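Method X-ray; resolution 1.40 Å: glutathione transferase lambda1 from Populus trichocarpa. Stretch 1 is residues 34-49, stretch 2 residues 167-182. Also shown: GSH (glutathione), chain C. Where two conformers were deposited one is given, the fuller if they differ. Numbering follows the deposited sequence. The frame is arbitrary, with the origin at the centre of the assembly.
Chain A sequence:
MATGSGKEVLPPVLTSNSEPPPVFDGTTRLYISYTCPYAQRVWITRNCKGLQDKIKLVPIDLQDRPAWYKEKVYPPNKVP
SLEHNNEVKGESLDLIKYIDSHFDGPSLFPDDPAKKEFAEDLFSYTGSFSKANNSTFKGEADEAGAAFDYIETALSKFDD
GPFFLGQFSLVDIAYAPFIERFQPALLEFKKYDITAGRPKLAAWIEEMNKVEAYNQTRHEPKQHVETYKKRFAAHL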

# COMPACT_ATOMS: atom_id res chain seq x y z
N TYR A 34 5.38 -7.11 -8.04
CA TYR A 34 6.02 -7.35 -6.75
C TYR A 34 6.71 -6.13 -6.15
O TYR A 34 6.92 -6.06 -4.93
N THR A 35 7.05 -5.15 -6.98
CA THR A 35 7.76 -3.96 -6.50
C THR A 35 6.94 -2.67 -6.54
O THR A 35 7.46 -1.61 -6.22
N CYS A 36 5.67 -2.76 -6.93
CA CYS A 36 4.83 -1.56 -7.00
C CYS A 36 4.27 -1.19 -5.63
O CYS A 36 3.57 -1.99 -5.01
N PRO A 37 4.56 0.04 -5.15
CA PRO A 37 4.04 0.39 -3.82
C PRO A 37 2.52 0.52 -3.75
O PRO A 37 1.93 0.24 -2.71
N TYR A 38 1.88 0.95 -4.84
CA TYR A 38 0.42 1.03 -4.85
C TYR A 38 -0.19 -0.36 -4.70
O TYR A 38 -1.15 -0.56 -3.94
N ALA A 39 0.39 -1.33 -5.40
CA ALA A 39 -0.07 -2.71 -5.31
C ALA A 39 0.24 -3.29 -3.92
O ALA A 39 -0.55 -4.07 -3.37
N GLN A 40 1.37 -2.90 -3.36
CA GLN A 40 1.74 -3.37 -2.03
C GLN A 40 0.70 -2.98 -0.99
O GLN A 40 0.43 -3.75 -0.08
N ARG A 41 0.11 -1.79 -1.12
CA ARG A 41 -0.98 -1.39 -0.22
C ARG A 41 -2.05 -2.46 -0.14
O ARG A 41 -2.53 -2.80 0.95
N VAL A 42 -2.42 -2.99 -1.29
CA VAL A 42 -3.54 -3.92 -1.37
C VAL A 42 -3.11 -5.31 -0.92
O VAL A 42 -3.86 -6.03 -0.24
N TRP A 43 -1.89 -5.68 -1.26
CA TRP A 43 -1.30 -6.93 -0.82
C TRP A 43 -1.22 -6.97 0.72
O TRP A 43 -1.56 -7.98 1.36
N ILE A 44 -0.78 -5.87 1.34
CA ILE A 44 -0.74 -5.77 2.80
C ILE A 44 -2.14 -5.94 3.38
O ILE A 44 -2.32 -6.65 4.37
N THR A 45 -3.13 -5.32 2.76
CA THR A 45 -4.51 -5.42 3.25
C THR A 45 -4.99 -6.87 3.25
O THR A 45 -5.52 -7.36 4.24
N ARG A 46 -4.78 -7.55 2.14
CA ARG A 46 -5.05 -8.98 2.02
C ARG A 46 -4.42 -9.78 3.16
O ARG A 46 -5.10 -10.54 3.85
N ASN A 47 -3.13 -9.57 3.40
CA ASN A 47 -2.43 -10.34 4.42
C ASN A 47 -2.92 -10.02 5.81
O ASN A 47 -3.09 -10.92 6.63
N CYS A 48 -3.13 -8.74 6.09
CA CYS A 48 -3.55 -8.32 7.43
C CYS A 48 -4.92 -8.88 7.79
O CYS A 48 -5.24 -9.05 8.96
N LYS A 49 -5.73 -9.18 6.78
CA LYS A 49 -7.04 -9.74 7.02
C LYS A 49 -7.05 -11.27 6.94
O LYS A 49 -8.10 -11.89 7.09
N GLN A 167 -5.22 2.89 17.00
CA GLN A 167 -5.03 1.50 16.63
C GLN A 167 -4.84 1.35 15.12
O GLN A 167 -5.21 2.23 14.32
N PHE A 168 -4.19 0.26 14.74
CA PHE A 168 -3.82 -0.04 13.36
C PHE A 168 -5.00 0.05 12.39
O PHE A 168 -6.11 -0.41 12.69
N SER A 169 -4.77 0.64 11.21
CA SER A 169 -5.84 0.82 10.23
C SER A 169 -5.32 0.90 8.81
O SER A 169 -4.11 0.90 8.56
N LEU A 170 -6.26 1.01 7.89
CA LEU A 170 -5.95 1.21 6.48
C LEU A 170 -5.07 2.41 6.24
O LEU A 170 -4.38 2.46 5.22
N VAL A 171 -5.11 3.40 7.12
CA VAL A 171 -4.28 4.59 6.91
C VAL A 171 -2.80 4.23 7.01
O VAL A 171 -1.97 4.68 6.21
N ASP A 172 -2.45 3.40 7.99
CA ASP A 172 -1.07 2.96 8.14
C ASP A 172 -0.65 2.15 6.92
O ASP A 172 0.45 2.33 6.38
N ILE A 173 -1.54 1.27 6.48
CA ILE A 173 -1.30 0.46 5.29
C ILE A 173 -1.07 1.32 4.03
O ILE A 173 -0.21 1.02 3.20
N ALA A 174 -1.84 2.39 3.89
CA ALA A 174 -1.70 3.27 2.74
C ALA A 174 -0.30 3.89 2.67
O ALA A 174 0.29 4.01 1.59
N TYR A 175 0.23 4.28 3.82
CA TYR A 175 1.54 4.95 3.87
C TYR A 175 2.74 4.01 3.91
O TYR A 175 3.82 4.40 3.46
N ALA A 176 2.57 2.81 4.45
CA ALA A 176 3.70 1.90 4.63
C ALA A 176 4.59 1.66 3.39
O ALA A 176 5.81 1.76 3.50
N PRO A 177 4.00 1.39 2.21
CA PRO A 177 4.89 1.16 1.05
C PRO A 177 5.70 2.38 0.64
O PRO A 177 6.81 2.25 0.12
N PHE A 178 5.15 3.56 0.87
CA PHE A 178 5.84 4.78 0.49
C PHE A 178 6.91 5.19 1.49
O PHE A 178 8.02 5.54 1.09
N ILE A 179 6.62 5.08 2.78
CA ILE A 179 7.65 5.33 3.78
C ILE A 179 8.78 4.29 3.66
O ILE A 179 9.96 4.62 3.80
N GLU A 180 8.41 3.05 3.34
CA GLU A 180 9.37 1.97 3.12
C GLU A 180 10.39 2.33 2.05
O GLU A 180 11.56 1.98 2.15
N ARG A 181 9.94 3.03 1.01
CA ARG A 181 10.83 3.41 -0.09
C ARG A 181 11.53 4.74 0.17
O ARG A 181 12.72 4.88 -0.11
N PHE A 182 10.80 5.71 0.72
CA PHE A 182 11.36 7.04 0.90
C PHE A 182 12.43 7.08 1.98
O PHE A 182 13.41 7.82 1.86

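The most unusual feature of this contact is a proline used as a knob at a kink. Pro-177 sits where helix 170-182 loses backbone bonds to its preceding turn, and its ring fills a hole formed by Pro-37, Gln-40, Arg-41 and Ile-44 of helix 37-48. The fit is tight: CB of Pro-177 lies 3.7 Å from CB of Pro-37, and its CG lies 3.8 Å from CD1 of Ile-44. The CA atoms of the two prolines are just 5.0 Å apart, although the helix axes approach no closer than 8.2 Å and run at 136°.

The kink also bears on the polar design. With Phe-178 N lacking a bond to the turn before, Ala-174 O is free to accept from a side chain, and Arg-41 supplies it. Its chain (m, t, t through chi3) starts sideways but brings its end to the other helix, where Arg-41 NE donates to Ala-174 O at 2.8 Å, nearly straight; Arg-41 NH2 adds a weak bond to the same oxygen at 3.4 Å. A water accepts from Arg-41 NH2 (2.9 Å) and donates to Ala-174 O (3.2 Å). One face of the guanidinium is covered by Phe-178, while O11 of the glutathione lies at its edge.

Phe-178 (m) links the polar and apolar parts. Pro-37 CB lies over its face, 3.9 Å from the ring centroid, while its edge meets the face of Tyr-38 (m), with CZ of Phe-178 3.4 Å from CE1 of Tyr-38. The opposite face of Tyr-38 is covered by glutathione CB1, so a single ring is packed between protein and ligand. Nearby, Cys-36 caps its helix through SG, and Cys-36 SG also lies 3.3 Å from glutathione SG2.

Near the last residues of the second stretch, Arg-181 reaches across the interface. Arg-181 NH2 donates to Thr-35 O (2.9 Å) and Arg-181 NH1 to Gln-40 OE1 (2.7 Å), with Pro-37 CB over one face of the guanidinium. Gln-40, extended as t, t, uses both ends of its amide: while OE1 accepts from Arg-181, Gln-40 NE2 donates to Glu-180 OE1 at 2.9 Å.

The other end is greasier. Ile-173 (m, t) points in, its CG2 lying 3.8 Å from CG2 of Ile-44 (m, t) and 3.5 Å from OG1 of Thr-45, whose hydroxyl is satisfied by Arg-41 O in its own helix. Last comes Cys-48 (m), with SG 3.8 Å from CE2 at the edge of the Phe-168 ring. The rule is a proline knob, flanked by polar side chains with defined partners.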

# COMPACT_ATOMS: atom_id res chain seq x y z
CB TYR A 34 7.00 -8.52 -6.83
CG TYR A 34 6.38 -9.90 -6.72
CD1 TYR A 34 5.51 -10.22 -5.68
CD2 TYR A 34 6.65 -10.88 -7.66
CE1 TYR A 34 4.95 -11.48 -5.58
CE2 TYR A 34 6.09 -12.14 -7.57
CZ TYR A 34 5.24 -12.43 -6.52
OH TYR A 34 4.68 -13.69 -6.44
CB THR A 35 9.06 -3.73 -7.28
OG1 THR A 35 8.75 -3.63 -8.68
CG2 THR A 35 10.03 -4.88 -7.05
CB CYS A 36 3.67 -1.79 -7.98
SG CYS A 36 2.48 -0.41 -8.05
CB PRO A 37 4.71 1.75 -3.53
CG PRO A 37 5.00 2.33 -4.90
CD PRO A 37 5.32 1.14 -5.78
CB TYR A 38 -0.05 1.68 -6.15
CG TYR A 38 0.43 3.09 -6.30
CD1 TYR A 38 -0.19 4.13 -5.62
CD2 TYR A 38 1.52 3.39 -7.10
CE1 TYR A 38 0.26 5.43 -5.75
CE2 TYR A 38 1.97 4.68 -7.23
CZ TYR A 38 1.34 5.69 -6.56
OH TYR A 38 1.80 6.98 -6.70
CB ALA A 39 0.57 -3.56 -6.41
CB GLN A 40 3.12 -2.84 -1.63
CG GLN A 40 3.72 -3.58 -0.44
CD GLN A 40 5.00 -2.92 0.05
OE1 GLN A 40 5.47 -1.94 -0.53
NE2 GLN A 40 5.58 -3.47 1.12
CB ARG A 41 -1.66 -0.12 -0.73
CG ARG A 41 -0.86 1.16 -0.57
CD ARG A 41 -1.65 2.33 -1.15
NE ARG A 41 -1.10 3.64 -0.77
CZ ARG A 41 -1.30 4.76 -1.46
NH1 ARG A 41 -2.02 4.75 -2.58
NH2 ARG A 41 -0.78 5.89 -1.02
CB VAL A 42 -4.13 -3.96 -2.81
CG1 VAL A 42 -5.45 -4.69 -2.81
CG2 VAL A 42 -4.33 -2.53 -3.33
CB TRP A 43 0.08 -7.06 -1.45
CG TRP A 43 0.85 -8.31 -1.17
CD1 TRP A 43 0.44 -9.40 -0.46
CD2 TRP A 43 2.18 -8.59 -1.62
NE1 TRP A 43 1.45 -10.34 -0.43
CE2 TRP A 43 2.53 -9.86 -1.14
CE3 TRP A 43 3.11 -7.87 -2.39
CZ2 TRP A 43 3.77 -10.44 -1.39
CZ3 TRP A 43 4.34 -8.45 -2.64
CH2 TRP A 43 4.66 -9.72 -2.14
CB ILE A 44 -0.16 -4.42 3.28
CG1 ILE A 44 1.30 -4.26 2.87
CG2 ILE A 44 -0.29 -4.33 4.81
CD1 ILE A 44 1.75 -2.82 2.86
CB THR A 45 -5.46 -4.51 2.45
OG1 THR A 45 -4.99 -3.16 2.57
CG2 THR A 45 -6.87 -4.59 3.02
CB ARG A 46 -4.53 -9.48 0.67
CG ARG A 46 -4.33 -10.99 0.53
CD ARG A 46 -3.52 -11.25 -0.75
NE ARG A 46 -3.37 -12.65 -1.14
CZ ARG A 46 -2.28 -13.39 -0.88
NH1 ARG A 46 -1.28 -12.88 -0.18
NH2 ARG A 46 -2.21 -14.64 -1.31
CB ASN A 47 -0.94 -10.10 4.36
CG ASN A 47 -0.28 -10.69 3.12
OD1 ASN A 47 -0.95 -11.25 2.24
ND2 ASN A 47 1.03 -10.58 3.05
CB CYS A 48 -3.57 -6.80 7.53
SG CYS A 48 -1.95 -6.05 7.58
CB LYS A 49 -8.06 -9.13 6.05
CG LYS A 49 -8.30 -7.66 6.30
CD LYS A 49 -9.34 -7.07 5.35
CE LYS A 49 -10.75 -7.44 5.78
NZ LYS A 49 -11.16 -6.68 7.00
CB GLN A 167 -6.16 0.62 17.17
CG GLN A 167 -6.14 0.44 18.71
CD GLN A 167 -4.94 -0.35 19.21
OE1 GLN A 167 -4.85 -1.57 19.02
NE2 GLN A 167 -4.00 0.33 19.85
CB PHE A 168 -3.21 -1.44 13.33
CG PHE A 168 -2.64 -1.85 12.01
CD1 PHE A 168 -1.43 -1.34 11.57
CD2 PHE A 168 -3.28 -2.80 11.23
CE1 PHE A 168 -0.91 -1.72 10.34
CE2 PHE A 168 -2.74 -3.21 10.01
CZ PHE A 168 -1.55 -2.67 9.58
CB SER A 169 -6.62 2.10 10.52
OG SER A 169 -5.91 3.25 10.05
CB LEU A 170 -7.24 1.38 5.68
CG LEU A 170 -8.17 0.18 5.63
CD1 LEU A 170 -9.44 0.56 4.92
CD2 LEU A 170 -7.49 -1.02 4.97
CB VAL A 171 -4.60 5.74 7.90
CG1 VAL A 171 -3.76 6.97 7.57
CG2 VAL A 171 -6.08 6.09 7.86
CB ASP A 172 -0.91 2.15 9.42
CG ASP A 172 -1.49 2.86 10.60
OD1 ASP A 172 -0.93 3.89 11.01
OD2 ASP A 172 -2.56 2.42 11.06
CB ILE A 173 -2.45 -0.52 5.09
CG1 ILE A 173 -2.47 -1.52 6.26
CG2 ILE A 173 -2.31 -1.25 3.77
CD1 ILE A 173 -3.68 -2.43 6.26
CB ALA A 174 -2.76 4.35 2.78
CB TYR A 175 1.59 5.93 5.05
CG TYR A 175 0.89 7.23 4.77
CD1 TYR A 175 1.58 8.28 4.19
CD2 TYR A 175 -0.47 7.41 5.05
CE1 TYR A 175 0.96 9.46 3.91
CE2 TYR A 175 -1.10 8.60 4.77
CZ TYR A 175 -0.38 9.63 4.20
OH TYR A 175 -0.98 10.83 3.90
CB ALA A 176 3.27 0.57 5.28
CB PRO A 177 3.90 0.80 -0.06
CG PRO A 177 2.72 0.20 0.68
CD PRO A 177 2.60 1.13 1.86
CB PHE A 178 4.81 5.86 0.18
CG PHE A 178 4.00 5.52 -1.03
CD1 PHE A 178 4.50 5.81 -2.30
CD2 PHE A 178 2.81 4.84 -0.92
CE1 PHE A 178 3.80 5.45 -3.42
CE2 PHE A 178 2.10 4.48 -2.05
CZ PHE A 178 2.60 4.80 -3.31
CB ILE A 179 7.04 5.41 5.20
CG1 ILE A 179 6.13 6.64 5.27
CG2 ILE A 179 8.14 5.47 6.25
CD1 ILE A 179 5.40 6.81 6.60
CB GLU A 180 8.63 0.69 2.72
CG GLU A 180 9.50 -0.46 2.29
CD GLU A 180 8.68 -1.67 1.85
OE1 GLU A 180 7.67 -1.98 2.52
OE2 GLU A 180 9.05 -2.31 0.85
CB ARG A 181 10.04 3.44 -1.40
CG ARG A 181 9.70 2.06 -1.92
CD ARG A 181 8.44 2.08 -2.78
NE ARG A 181 8.18 0.77 -3.36
CZ ARG A 181 7.64 -0.25 -2.71
NH1 ARG A 181 7.31 -0.12 -1.43
NH2 ARG A 181 7.44 -1.41 -3.33
CB PHE A 182 10.28 8.09 1.23
CG PHE A 182 9.23 8.26 0.16
CD1 PHE A 182 9.47 7.88 -1.16
CD2 PHE A 182 8.00 8.81 0.47
CE1 PHE A 182 8.49 8.05 -2.14
CE2 PHE A 182 7.03 8.98 -0.49
CZ PHE A 182 7.27 8.60 -1.80
N1 GSH C . -3.52 5.68 -8.81
CA1 GSH C . -3.13 4.30 -9.02
C1 GSH C . -3.38 3.57 -7.73
O11 GSH C . -3.43 4.23 -6.67
O12 GSH C . -3.57 2.34 -7.73
CB1 GSH C . -1.65 4.22 -9.41
CG1 GSH C . -1.24 2.84 -9.90
CD1 GSH C . 0.13 2.91 -10.54
OE1 GSH C . 0.68 4.17 -10.85
N2 GSH C . 0.78 1.77 -10.81
CA2 GSH C . 1.98 1.83 -11.64
C2 GSH C . 1.76 1.14 -12.95
O2 GSH C . 0.86 0.07 -13.05
CB2 GSH C . 3.17 1.17 -10.98
SG2 GSH C . 3.90 2.14 -9.62
N3 GSH C . 2.45 1.57 -14.01
CA3 GSH C . 2.33 0.87 -15.27
C3 GSH C . 1.91 1.80 -16.38
O31 GSH C . 1.87 1.39 -17.56
O32 GSH C . 1.59 2.99 -16.14
O HOH W 1 0.98 7.06 1.01